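Local coordinates for uncharacterized protein YLR132C (Kluyveromyces marxianus, PDB 6PFQ) that probably acts as the U6 snRNA phosphodiesterase Usb1, a nuclease of the 2H phosphodiesterase superfamily that trims the end of the RNA, at residues 8-12 / 66-72; 81-86 / 133-137; 109-113 / 159-165. One frame throughout, in Å; residues are numbered along the deposited sequence.

Contact 1: 8-12 / 66-72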
ATOM      1  N   ASN A   8       5.612  21.103  -0.656  1.00 33.05           N
ATOM      2  CA  ASN A   8       5.172  20.903  -2.033  1.00 32.99           C
ATOM      3  C   ASN A   8       5.132  19.431  -2.436  1.00 34.78           C
ATOM      4  O   ASN A   8       5.278  19.102  -3.612  1.00 38.45           O
ATOM      5  CB  ASN A   8       6.021  21.746  -2.992  1.00 38.54           C
ATOM      6  CG  ASN A   8       5.856  23.244  -2.714  1.00 48.44           C
ATOM      7  OD1 ASN A   8       4.767  23.691  -2.345  1.00 48.71           O
ATOM      8  ND2 ASN A   8       6.917  24.017  -2.900  1.00 39.18           N
ATOM      9  N   ILE A   9       4.942  18.533  -1.467  1.00 32.91           N
ATOM     10  CA  ILE A   9       4.873  17.089  -1.720  1.00 34.35           C
ATOM     11  C   ILE A   9       3.411  16.686  -1.611  1.00 35.43           C
ATOM     12  O   ILE A   9       2.752  17.035  -0.624  1.00 40.02           O
ATOM     13  CB  ILE A   9       5.698  16.263  -0.714  1.00 40.43           C
ATOM     14  CG1 ILE A   9       7.178  16.667  -0.681  1.00 40.43           C
ATOM     15  CG2 ILE A   9       5.545  14.760  -1.026  1.00 42.81           C
ATOM     16  CD1 ILE A   9       7.905  16.523  -1.982  1.00 42.86           C
ATOM     17  N   GLY A  10       2.919  15.922  -2.578  1.00 31.68           N
ATOM     18  CA  GLY A  10       1.559  15.392  -2.517  1.00 31.59           C
ATOM     19  C   GLY A  10       1.552  13.916  -2.817  1.00 37.23           C
ATOM     20  O   GLY A  10       2.410  13.398  -3.534  1.00 36.01           O
ATOM     21  N   PHE A  11       0.553  13.217  -2.268  1.00 35.08           N
ATOM     22  CA  PHE A  11       0.422  11.772  -2.456  1.00 40.98           C
ATOM     23  C   PHE A  11      -1.034  11.402  -2.203  1.00 34.06           C
ATOM     24  O   PHE A  11      -1.648  11.924  -1.279  1.00 40.02           O
ATOM     25  CB  PHE A  11       1.407  11.054  -1.487  1.00 45.71           C
ATOM     26  CG  PHE A  11       1.047   9.620  -1.094  1.00 53.11           C
ATOM     27  CD1 PHE A  11       1.274   8.553  -1.968  1.00 60.23           C
ATOM     28  CD2 PHE A  11       0.587   9.330   0.189  1.00 53.25           C
ATOM     29  CE1 PHE A  11       0.973   7.219  -1.594  1.00 56.20           C
ATOM     30  CE2 PHE A  11       0.288   7.998   0.584  1.00 52.58           C
ATOM     31  CZ  PHE A  11       0.487   6.937  -0.305  1.00 44.44           C
ATOM     32  N   LEU A  12      -1.579  10.500  -3.025  1.00 30.38           N
ATOM     33  CA  LEU A  12      -2.986  10.116  -2.969  1.00 29.05           C
ATOM     34  C   LEU A  12      -3.113   8.675  -2.499  1.00 29.15           C
ATOM     35  O   LEU A  12      -2.313   7.828  -2.892  1.00 26.38           O
ATOM     36  CB  LEU A  12      -3.633  10.227  -4.346  1.00 30.99           C
ATOM     37  CG  LEU A  12      -3.863  11.709  -4.630  1.00 51.19           C
ATOM     38  CD1 LEU A  12      -3.807  11.990  -6.136  1.00 59.59           C
ATOM     39  CD2 LEU A  12      -5.190  12.130  -4.012  1.00 47.35           C
ATOM     40  N   THR A  66       5.090   9.452  -4.773  1.00 37.60           N
ATOM     41  CA  THR A  66       5.355  10.679  -4.028  1.00 41.54           C
ATOM     42  C   THR A  66       5.516  11.795  -5.037  1.00 39.63           C
ATOM     43  O   THR A  66       6.484  11.802  -5.808  1.00 40.89           O
ATOM     44  CB  THR A  66       6.605  10.539  -3.163  1.00 40.58           C
ATOM     45  OG1 THR A  66       6.361   9.576  -2.140  1.00 41.05           O
ATOM     46  CG2 THR A  66       6.930  11.851  -2.503  1.00 40.15           C
ATOM     47  N   MET A  67       4.553  12.705  -5.095  1.00 33.12           N
ATOM     48  CA  MET A  67       4.568  13.716  -6.146  1.00 30.96           C
ATOM     49  C   MET A  67       5.297  14.943  -5.641  1.00 38.46           C
ATOM     50  O   MET A  67       4.880  15.561  -4.657  1.00 32.66           O
ATOM     51  CB  MET A  67       3.155  14.078  -6.609  1.00 33.59           C
ATOM     52  CG  MET A  67       2.438  12.886  -7.241  1.00 33.65           C
ATOM     53  SD  MET A  67       0.748  13.286  -7.815  1.00 38.25           S
ATOM     54  CE  MET A  67      -0.164  13.369  -6.275  1.00 35.19           C
ATOM     55  N   MET A  68       6.378  15.304  -6.311  1.00 34.35           N
ATOM     56  CA  MET A  68       7.169  16.429  -5.855  1.00 34.26           C
ATOM     57  C   MET A  68       6.910  17.591  -6.794  1.00 39.90           C
ATOM     58  O   MET A  68       7.516  17.687  -7.866  1.00 39.46           O
ATOM     59  CB  MET A  68       8.629  16.018  -5.791  1.00 35.03           C
ATOM     60  CG  MET A  68       8.746  14.764  -4.918  1.00 35.59           C
ATOM     61  SD  MET A  68      10.451  14.376  -4.602  1.00 42.67           S
ATOM     62  CE  MET A  68      10.319  12.605  -4.263  1.00 44.05           C
ATOM     63  N   PHE A  69       6.060  18.508  -6.355  1.00 37.04           N
ATOM     64  CA  PHE A  69       5.744  19.643  -7.201  1.00 37.81           C
ATOM     65  C   PHE A  69       6.819  20.714  -7.092  1.00 41.22           C
ATOM     66  O   PHE A  69       7.528  20.831  -6.078  1.00 35.41           O
ATOM     67  CB  PHE A  69       4.388  20.212  -6.797  1.00 31.61           C
ATOM     68  CG  PHE A  69       3.258  19.215  -6.927  1.00 31.07           C
ATOM     69  CD1 PHE A  69       2.586  19.047  -8.145  1.00 31.61           C
ATOM     70  CD2 PHE A  69       2.864  18.449  -5.844  1.00 36.80           C
ATOM     71  CE1 PHE A  69       1.533  18.153  -8.265  1.00 34.71           C
ATOM     72  CE2 PHE A  69       1.816  17.541  -5.967  1.00 35.87           C
ATOM     73  CZ  PHE A  69       1.165  17.388  -7.180  1.00 34.15           C
ATOM     74  N   ALA A  70       6.881  21.557  -8.140  1.00 43.25           N
ATOM     75  CA  ALA A  70       7.945  22.553  -8.245  1.00 45.06           C
ATOM     76  C   ALA A  70       7.743  23.718  -7.286  1.00 47.76           C
ATOM     77  O   ALA A  70       8.711  24.374  -6.895  1.00 45.46           O
ATOM     78  CB  ALA A  70       8.053  23.062  -9.685  1.00 50.88           C
ATOM     79  N   ASN A  71       6.502  24.018  -6.929  1.00 47.53           N
ATOM     80  CA  ASN A  71       6.223  25.149  -6.056  1.00 47.43           C
ATOM     81  C   ASN A  71       4.806  24.995  -5.536  1.00 46.25           C
ATOM     82  O   ASN A  71       4.064  24.102  -5.953  1.00 36.74           O
ATOM     83  CB  ASN A  71       6.400  26.489  -6.787  1.00 46.11           C
ATOM     84  CG  ASN A  71       5.727  26.501  -8.141  1.00 50.63           C
ATOM     85  OD1 ASN A  71       4.508  26.360  -8.243  1.00 51.11           O
ATOM     86  ND2 ASN A  71       6.516  26.654  -9.192  1.00 57.87           N
ATOM     87  N   GLU A  72       4.438  25.887  -4.613  1.00 51.30           N
ATOM     88  CA  GLU A  72       3.103  25.835  -4.032  1.00 53.54           C
ATOM     89  C   GLU A  72       2.030  26.060  -5.089  1.00 46.49           C
ATOM     90  O   GLU A  72       0.951  25.460  -5.015  1.00 46.78           O
ATOM     91  CB  GLU A  72       2.984  26.859  -2.904  1.00 68.27           C
ATOM     92  CG  GLU A  72       1.601  26.976  -2.282  1.00 80.25           C
ATOM     93  CD  GLU A  72       1.571  27.930  -1.105  1.00 92.93           C
ATOM     94  OE1 GLU A  72       2.227  27.630  -0.088  1.00 96.35           O
ATOM     95  OE2 GLU A  72       0.900  28.981  -1.200  1.00 99.71           O
TER
HETATM   96  O   HOH W   1       6.531  27.209  -2.793  1.00 51.45           O
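With CG1 beside the backbone N (chi1 -57°) and a further turn at chi2 (-60°), Ile9 brings CD1 to 3.5 Å from Met68 CG on the neighbouring strand. The same setting lays Ile9 CG2 on the methyl CG2 of Thr66, also 3.5 Å away. Ile9 and Met68, a non-hydrogen-bonded antiparallel pair, run side by side from one face of the sheet.

The next pair, Gly10 with Met67, is hydrogen-bonded: Gly10 N gives to Met67 O at 2.9 Å, and Met67 N gives to Gly10 O at 2.7 Å. Beyond the last bridge, Phe69 N still reaches Asn8 O. That oxygen also lies in the plane of the Phe69 ring, at its edge, while Phe69 CE2 comes within 3.9 Å of Gly10 N. A glycine suits this place because a beta carbon would run into CE2. On this buried face Met67 bends at its sulfur, and its flexible chain carries CE to 3.9 Å from Leu12 CD1. Met79 and Leu75 of helix 72-88 back Met67 and Phe69 respectively.

Asn8 has a left-handed backbone, a conformation asparagine tolerates well. Its ND2 shares a water with Glu72 N, joining the residue just before strand 9-16 to the first turn of helix 72-88, while Asn71 holds the N-cap position and bonds Glu74 N.

Together these features make an antiparallel pairing of an edge strand, 59-68, with an inner one, 9-16, in a four-stranded sheet. Earlier in strand 59-68 stand His60 and Ser62, which bind UMP and form one His-x-Ser motif of the 2H fold; the Phe11 side chain lies close to Ser62.

Contact 2: 81-86 / 133-137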
ATOM      1  N   ARG A  81      -7.053  20.296  -9.612  1.00 42.58           N
ATOM      2  CA  ARG A  81      -7.594  19.626 -10.794  1.00 43.12           C
ATOM      3  C   ARG A  81      -7.848  18.149 -10.505  1.00 44.55           C
ATOM      4  O   ARG A  81      -8.853  17.591 -10.941  1.00 42.25           O
ATOM      5  CB  ARG A  81      -6.650  19.798 -11.992  1.00 42.42           C
ATOM      6  CG  ARG A  81      -6.803  21.144 -12.765  1.00 53.28           C
ATOM      7  CD  ARG A  81      -5.617  21.357 -13.726  1.00 60.60           C
ATOM      8  NE  ARG A  81      -5.768  22.493 -14.630  1.00 70.32           N
ATOM      9  CZ  ARG A  81      -5.369  23.736 -14.351  1.00 74.29           C
ATOM     10  NH1 ARG A  81      -4.796  24.008 -13.185  1.00 69.03           N
ATOM     11  NH2 ARG A  81      -5.542  24.713 -15.240  1.00 86.05           N
ATOM     12  N   ILE A  82      -6.930  17.492  -9.792  1.00 42.36           N
ATOM     13  CA  ILE A  82      -7.158  16.102  -9.406  1.00 43.34           C
ATOM     14  C   ILE A  82      -8.445  15.966  -8.593  1.00 44.02           C
ATOM     15  O   ILE A  82      -9.316  15.151  -8.921  1.00 41.46           O
ATOM     16  CB  ILE A  82      -5.948  15.556  -8.629  1.00 35.70           C
ATOM     17  CG1 ILE A  82      -4.755  15.417  -9.583  1.00 38.89           C
ATOM     18  CG2 ILE A  82      -6.307  14.233  -8.024  1.00 34.61           C
ATOM     19  CD1 ILE A  82      -3.469  14.960  -8.884  1.00 38.43           C
ATOM     20  N   ARG A  83      -8.592  16.782  -7.541  1.00 44.45           N
ATOM     21  CA  ARG A  83      -9.784  16.732  -6.694  1.00 46.30           C
ATOM     22  C   ARG A  83     -11.058  16.969  -7.504  1.00 50.52           C
ATOM     23  O   ARG A  83     -12.021  16.199  -7.417  1.00 46.29           O
ATOM     24  CB  ARG A  83      -9.675  17.784  -5.581  1.00 45.72           C
ATOM     25  N   GLN A  84     -11.053  17.991  -8.353  1.00 45.35           N
ATOM     26  CA  GLN A  84     -12.254  18.315  -9.117  1.00 50.69           C
ATOM     27  C   GLN A  84     -12.607  17.193 -10.080  1.00 52.71           C
ATOM     28  O   GLN A  84     -13.781  16.831 -10.217  1.00 41.49           O
ATOM     29  CB  GLN A  84     -12.058  19.625  -9.874  1.00 49.27           C
ATOM     30  N   GLU A  85     -11.608  16.647 -10.778  1.00 48.49           N
ATOM     31  CA  GLU A  85     -11.894  15.585 -11.728  1.00 41.31           C
ATOM     32  C   GLU A  85     -12.308  14.291 -11.029  1.00 41.97           C
ATOM     33  O   GLU A  85     -13.132  13.542 -11.567  1.00 39.34           O
ATOM     34  CB  GLU A  85     -10.691  15.361 -12.641  1.00 48.44           C
ATOM     35  CG  GLU A  85     -10.547  16.422 -13.718  1.00 59.91           C
ATOM     36  CD  GLU A  85      -9.931  15.877 -15.000  1.00 64.44           C
ATOM     37  OE1 GLU A  85     -10.065  14.657 -15.244  1.00 61.37           O
ATOM     38  OE2 GLU A  85      -9.314  16.665 -15.760  1.00 57.38           O
ATOM     39  N   ILE A  86     -11.756  13.989  -9.853  1.00 40.62           N
ATOM     40  CA  ILE A  86     -12.219  12.798  -9.141  1.00 44.53           C
ATOM     41  C   ILE A  86     -13.677  12.970  -8.716  1.00 49.55           C
ATOM     42  O   ILE A  86     -14.503  12.071  -8.897  1.00 47.22           O
ATOM     43  CB  ILE A  86     -11.295  12.476  -7.947  1.00 45.64           C
ATOM     44  CG1 ILE A  86     -10.085  11.647  -8.409  1.00 44.15           C
ATOM     45  CG2 ILE A  86     -12.033  11.692  -6.886  1.00 49.65           C
ATOM     46  CD1 ILE A  86      -8.888  11.753  -7.508  1.00 52.36           C
ATOM     47  N   ILE A 133      -6.618  10.061 -13.868  1.00 32.64           N
ATOM     48  CA  ILE A 133      -6.563  11.459 -13.458  1.00 32.63           C
ATOM     49  C   ILE A 133      -5.203  11.797 -12.861  1.00 36.63           C
ATOM     50  O   ILE A 133      -4.615  12.844 -13.170  1.00 38.88           O
ATOM     51  CB  ILE A 133      -7.702  11.747 -12.460  1.00 34.06           C
ATOM     52  CG1 ILE A 133      -9.056  11.650 -13.175  1.00 43.44           C
ATOM     53  CG2 ILE A 133      -7.526  13.137 -11.837  1.00 38.82           C
ATOM     54  CD1 ILE A 133     -10.202  11.411 -12.253  1.00 35.00           C
ATOM     55  N   VAL A 134      -4.673  10.913 -11.997  1.00 33.31           N
ATOM     56  CA  VAL A 134      -3.352  11.147 -11.412  1.00 29.41           C
ATOM     57  C   VAL A 134      -2.289  11.242 -12.497  1.00 34.18           C
ATOM     58  O   VAL A 134      -1.432  12.138 -12.474  1.00 38.97           O
ATOM     59  CB  VAL A 134      -3.005  10.050 -10.375  1.00 34.97           C
ATOM     60  CG1 VAL A 134      -1.575  10.294  -9.805  1.00 33.92           C
ATOM     61  CG2 VAL A 134      -4.039  10.042  -9.243  1.00 32.39           C
ATOM     62  N   GLU A 135      -2.316  10.317 -13.454  1.00 34.00           N
ATOM     63  CA  GLU A 135      -1.316  10.348 -14.519  1.00 40.20           C
ATOM     64  C   GLU A 135      -1.392  11.644 -15.307  1.00 46.57           C
ATOM     65  O   GLU A 135      -0.365  12.146 -15.781  1.00 42.06           O
ATOM     66  CB  GLU A 135      -1.515   9.161 -15.459  1.00 41.12           C
ATOM     67  N   LYS A 136      -2.597  12.195 -15.463  1.00 42.18           N
ATOM     68  CA  LYS A 136      -2.744  13.428 -16.235  1.00 44.04           C
ATOM     69  C   LYS A 136      -2.095  14.615 -15.532  1.00 46.25           C
ATOM     70  O   LYS A 136      -1.502  15.483 -16.185  1.00 48.28           O
ATOM     71  CB  LYS A 136      -4.225  13.706 -16.503  1.00 47.64           C
ATOM     72  CG  LYS A 136      -4.512  14.984 -17.285  1.00 54.14           C
ATOM     73  CD  LYS A 136      -5.966  15.012 -17.779  1.00 59.70           C
ATOM     74  CE  LYS A 136      -6.304  16.321 -18.488  1.00 64.33           C
ATOM     75  NZ  LYS A 136      -7.782  16.530 -18.522  1.00 62.96           N
ATOM     76  N   TYR A 137      -2.220  14.695 -14.210  1.00 47.54           N
ATOM     77  CA  TYR A 137      -1.819  15.898 -13.495  1.00 43.68           C
ATOM     78  C   TYR A 137      -0.539  15.769 -12.686  1.00 43.78           C
ATOM     79  O   TYR A 137      -0.067  16.776 -12.156  1.00 45.94           O
ATOM     80  CB  TYR A 137      -2.952  16.358 -12.569  1.00 38.90           C
ATOM     81  CG  TYR A 137      -4.160  16.783 -13.366  1.00 46.67           C
ATOM     82  CD1 TYR A 137      -4.115  17.925 -14.159  1.00 55.19           C
ATOM     83  CD2 TYR A 137      -5.334  16.034 -13.356  1.00 44.08           C
ATOM     84  CE1 TYR A 137      -5.199  18.311 -14.913  1.00 56.69           C
ATOM     85  CE2 TYR A 137      -6.438  16.422 -14.111  1.00 45.83           C
ATOM     86  CZ  TYR A 137      -6.357  17.571 -14.881  1.00 54.37           C
ATOM     87  OH  TYR A 137      -7.424  17.982 -15.644  1.00 54.17           O
TER
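This is a nearly antiparallel helix-helix contact on the outer side of one lobe, where helices 72-88 and 121-137 lie together over the sheet that contains strand 9-16. The short segments 81-86 and 133-137 approach to 9.7 Å between axes, with their directions 152° apart.

Toward the sheet the interface is apolar. Ile133 points its branched chain between Ile82, Glu85 and Ile86: CD1 meets Ile86 CG1 at 3.9 Å, and CG2 lies against the backbone of Ile82. Branched isoleucines fill such a groove without polar groups to satisfy. Ile82 slides past Tyr137 in the opposite direction, its CG1 3.6 Å from Tyr137 CB, and also touches Leu12 of the sheet beneath.

Tyr137 carries the outer half of the contact. One face of its ring receives Arg81 CB, 3.7 Å from the centroid in a CH-pi contact, and CG of Lys136 covers the other face. Arg81 keeps its charged end for Glu77, so mainly the aliphatic part of its chain serves the ring. The phenol hydroxyl is modelled as bonded to Glu85 OE2, but too close for the detail to be trusted. The carboxylate stands almost perpendicular to the ring, with the two planes 89° apart. Lys136 NZ forms a salt bridge to the same OE2 at 3.2 Å, on its syn lone pair.

The salt bridge thus ties Glu85 to the facing helix, with the phenol probably a second donor. The nearby ammonium would be expected to favour the ionised form of Glu85, so that charge pairing on the outer, more solvent-accessible side complements hydrocarbon packing beneath.

Contact 3: 109-113 / 159-165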
ATOM      1  N   ASP A 109      14.476   3.171  -0.375  1.00 23.70           N
ATOM      2  CA  ASP A 109      15.889   2.931  -0.101  1.00 21.91           C
ATOM      3  C   ASP A 109      16.157   1.469   0.208  1.00 27.15           C
ATOM      4  O   ASP A 109      17.271   1.114   0.618  1.00 26.93           O
ATOM      5  CB  ASP A 109      16.391   3.812   1.045  1.00 25.35           C
ATOM      6  CG  ASP A 109      15.714   3.510   2.371  1.00 30.25           C
ATOM      7  OD1 ASP A 109      14.745   2.713   2.402  1.00 26.14           O
ATOM      8  OD2 ASP A 109      16.141   4.090   3.391  1.00 26.47           O
ATOM      9  N   ALA A 110      15.166   0.614  -0.029  1.00 24.76           N
ATOM     10  CA  ALA A 110      15.212  -0.829   0.223  1.00 25.06           C
ATOM     11  C   ALA A 110      15.471  -1.155   1.703  1.00 22.48           C
ATOM     12  O   ALA A 110      15.865  -2.283   2.050  1.00 23.61           O
ATOM     13  CB  ALA A 110      16.227  -1.543  -0.685  1.00 29.68           C
ATOM     14  N   SER A 111      15.195  -0.222   2.605  1.00 22.42           N
ATOM     15  CA  SER A 111      15.418  -0.541   4.013  1.00 19.80           C
ATOM     16  C   SER A 111      14.285  -1.390   4.594  1.00 23.92           C
ATOM     17  O   SER A 111      14.508  -2.087   5.599  1.00 22.10           O
ATOM     18  CB  SER A 111      15.554   0.728   4.850  1.00 22.89           C
ATOM     19  OG  SER A 111      14.433   1.575   4.662  1.00 23.80           O
ATOM     20  N   LEU A 112      13.085  -1.313   4.005  1.00 19.10           N
ATOM     21  CA  LEU A 112      11.922  -2.016   4.528  1.00 18.78           C
ATOM     22  C   LEU A 112      11.318  -2.867   3.433  1.00 24.76           C
ATOM     23  O   LEU A 112      11.309  -2.464   2.262  1.00 24.51           O
ATOM     24  CB  LEU A 112      10.873  -1.038   5.046  1.00 21.12           C
ATOM     25  CG  LEU A 112      11.310  -0.138   6.221  1.00 22.96           C
ATOM     26  CD1 LEU A 112      10.222   0.921   6.544  1.00 25.32           C
ATOM     27  CD2 LEU A 112      11.602  -1.000   7.435  1.00 23.65           C
ATOM     28  N   GLN A 113      10.797  -4.035   3.819  1.00 21.39           N
ATOM     29  CA  GLN A 113      10.201  -4.961   2.863  1.00 20.90           C
ATOM     30  C   GLN A 113       8.776  -5.223   3.319  1.00 23.56           C
ATOM     31  O   GLN A 113       8.567  -5.733   4.417  1.00 23.38           O
ATOM     32  CB  GLN A 113      11.043  -6.253   2.772  1.00 18.38           C
ATOM     33  CG  GLN A 113      12.427  -5.873   2.172  1.00 22.76           C
ATOM     34  CD  GLN A 113      13.394  -7.025   2.019  1.00 23.41           C
ATOM     35  OE1 GLN A 113      13.306  -8.015   2.744  1.00 22.76           O
ATOM     36  NE2 GLN A 113      14.381  -6.871   1.096  1.00 21.18           N
ATOM     37  N   VAL A 159       5.482  -5.312   7.718  1.00 19.44           N
ATOM     38  CA  VAL A 159       6.707  -4.704   7.199  1.00 21.29           C
ATOM     39  C   VAL A 159       7.885  -5.267   7.973  1.00 23.51           C
ATOM     40  O   VAL A 159       7.852  -5.319   9.206  1.00 25.83           O
ATOM     41  CB  VAL A 159       6.641  -3.163   7.268  1.00 21.55           C
ATOM     42  CG1 VAL A 159       6.471  -2.672   8.704  1.00 22.63           C
ATOM     43  CG2 VAL A 159       7.901  -2.547   6.576  1.00 22.28           C
ATOM     44  N   ALA A 160       8.903  -5.713   7.252  1.00 24.13           N
ATOM     45  CA  ALA A 160      10.125  -6.258   7.846  1.00 24.44           C
ATOM     46  C   ALA A 160      11.317  -5.384   7.463  1.00 25.13           C
ATOM     47  O   ALA A 160      11.301  -4.708   6.423  1.00 23.99           O
ATOM     48  CB  ALA A 160      10.383  -7.683   7.369  1.00 22.39           C
ATOM     49  N   GLN A 161      12.355  -5.405   8.301  1.00 23.46           N
ATOM     50  CA  GLN A 161      13.608  -4.737   7.964  1.00 20.28           C
ATOM     51  C   GLN A 161      14.387  -5.582   6.974  1.00 25.60           C
ATOM     52  O   GLN A 161      14.415  -6.813   7.060  1.00 24.15           O
ATOM     53  CB  GLN A 161      14.456  -4.522   9.229  1.00 25.07           C
ATOM     54  CG  GLN A 161      13.775  -3.570  10.200  1.00 23.79           C
ATOM     55  CD  GLN A 161      14.576  -3.335  11.482  1.00 31.83           C
ATOM     56  OE1 GLN A 161      14.848  -2.191  11.837  1.00 44.62           O
ATOM     57  NE2 GLN A 161      14.926  -4.404  12.176  1.00 30.31           N
ATOM     58  N   ASN A 162      15.019  -4.922   6.022  1.00 25.54           N
ATOM     59  CA  ASN A 162      15.894  -5.639   5.094  1.00 20.13           C
ATOM     60  C   ASN A 162      17.230  -5.895   5.793  1.00 23.18           C
ATOM     61  O   ASN A 162      18.041  -4.971   5.944  1.00 23.76           O
ATOM     62  CB  ASN A 162      16.074  -4.833   3.812  1.00 23.32           C
ATOM     63  CG  ASN A 162      17.016  -5.504   2.814  1.00 21.56           C
ATOM     64  OD1 ASN A 162      17.453  -6.659   3.013  1.00 19.97           O
ATOM     65  ND2 ASN A 162      17.311  -4.788   1.715  1.00 20.98           N
ATOM     66  N   ALA A 163      17.474  -7.145   6.202  1.00 22.85           N
ATOM     67  CA  ALA A 163      18.745  -7.456   6.862  1.00 25.44           C
ATOM     68  C   ALA A 163      19.939  -7.273   5.934  1.00 30.99           C
ATOM     69  O   ALA A 163      21.068  -7.096   6.414  1.00 27.53           O
ATOM     70  CB  ALA A 163      18.755  -8.893   7.386  1.00 26.81           C
ATOM     71  N   TYR A 164      19.719  -7.224   4.626  1.00 29.45           N
ATOM     72  CA  TYR A 164      20.824  -7.206   3.668  1.00 33.88           C
ATOM     73  C   TYR A 164      21.016  -5.834   3.062  1.00 26.76           C
ATOM     74  O   TYR A 164      21.694  -5.706   2.041  1.00 28.92           O
ATOM     75  CB  TYR A 164      20.601  -8.268   2.577  1.00 26.84           C
ATOM     76  CG  TYR A 164      20.437  -9.601   3.249  1.00 32.66           C
ATOM     77  CD1 TYR A 164      21.541 -10.386   3.542  1.00 32.36           C
ATOM     78  CD2 TYR A 164      19.170 -10.058   3.635  1.00 33.40           C
ATOM     79  CE1 TYR A 164      21.393 -11.600   4.207  1.00 35.44           C
ATOM     80  CE2 TYR A 164      19.015 -11.267   4.295  1.00 32.61           C
ATOM     81  CZ  TYR A 164      20.134 -12.031   4.567  1.00 37.36           C
ATOM     82  OH  TYR A 164      19.985 -13.230   5.205  1.00 42.44           O
ATOM     83  N   LEU A 165      20.425  -4.813   3.688  1.00 27.44           N
ATOM     84  CA  LEU A 165      20.420  -3.449   3.176  1.00 27.91           C
ATOM     85  C   LEU A 165      21.807  -2.956   2.780  1.00 28.58           C
ATOM     86  O   LEU A 165      21.960  -2.254   1.771  1.00 28.13           O
ATOM     87  CB  LEU A 165      19.847  -2.505   4.243  1.00 24.40           C
ATOM     88  CG  LEU A 165      19.925  -1.015   3.906  1.00 32.17           C
ATOM     89  CD1 LEU A 165      19.112  -0.742   2.628  1.00 32.01           C
ATOM     90  CD2 LEU A 165      19.359  -0.217   5.059  1.00 25.00           C
TER
HETATM   91  O   HOH W   2      12.890  -8.761   5.324  1.00 24.51           O
HETATM   92  O   HOH W   3      16.794  -8.490   0.996  1.00 24.64           O
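Gln113 and Asn162 lay their side-chain amides one over the other, the planes only 17° apart, with Gln113 NE2 3.4 Å from Asn162 CG. The stacked groups spend their polar atoms on different partners. Asn162 extends CG away from its own N (chi1 178°), across toward the other segment, and ND2 gives a bond to Ala110 O at 2.9 Å that lies in its amide plane. Its OD1 accepts from Tyr164 N, 2.8 Å away and well above the carbonyl plane; this is an Asx turn, within a type I turn from Asn162 to Leu165. Gln113 runs straight out, NE2 bonding Glu106, and two waters tie its amide ends to Asn162 OD1 and Gln161 O. A long amide suits a buried spot where both donor and acceptor must be used.

An alanine at Asn162 removes the amide, which would probably leave the Ala110 carbonyl without its mate and the Gln113 amide freer to turn.

On the other face, Leu112 crosses Val159, CB to CG2 at 3.7 Å, compact branched chains covering each other. Past the strand end, Leu165 CD2 rests on Ser111 CB at 3.9 Å, while Asp109 OD1 accepts from Ser111 N, making a second Asx turn, and also takes the Ser111 hydroxyl.

The backbone pairs Gln113 with Ala160 through two bonds, Gln113 N to Ala160 O at 2.7 Å and Ala160 N to Gln113 O at 2.9 Å, and Asn162 N bonds Ser111 O. Here the start of strand 112-119 meets the end of antiparallel strand 154-161, which also bears His154 and Ser156, the UMP-binding second His-x-Ser motif of a 2H phosphodiesterase.

Contacts 1 and 3 are both ends of antiparallel strand pairs, but in different sheets, their centres about 25 Å apart, and each involves a strand that carries one UMP-binding His-x-Ser motif. Contact 2 lies far from those residues and joins helices. It meets contact 1 directly: Leu12 packs on Ile82 and Val134, so the two share one apolar layer between sheet and helices, and strand 59-68 leads through a short loop into helix 72-88. All three are partly buried. Sulfur and aromatic groups fill the inner face of contact 1, contact 2 grades from isoleucines to a salt bridge on the outer side, and contact 3 buries stacked amides instead.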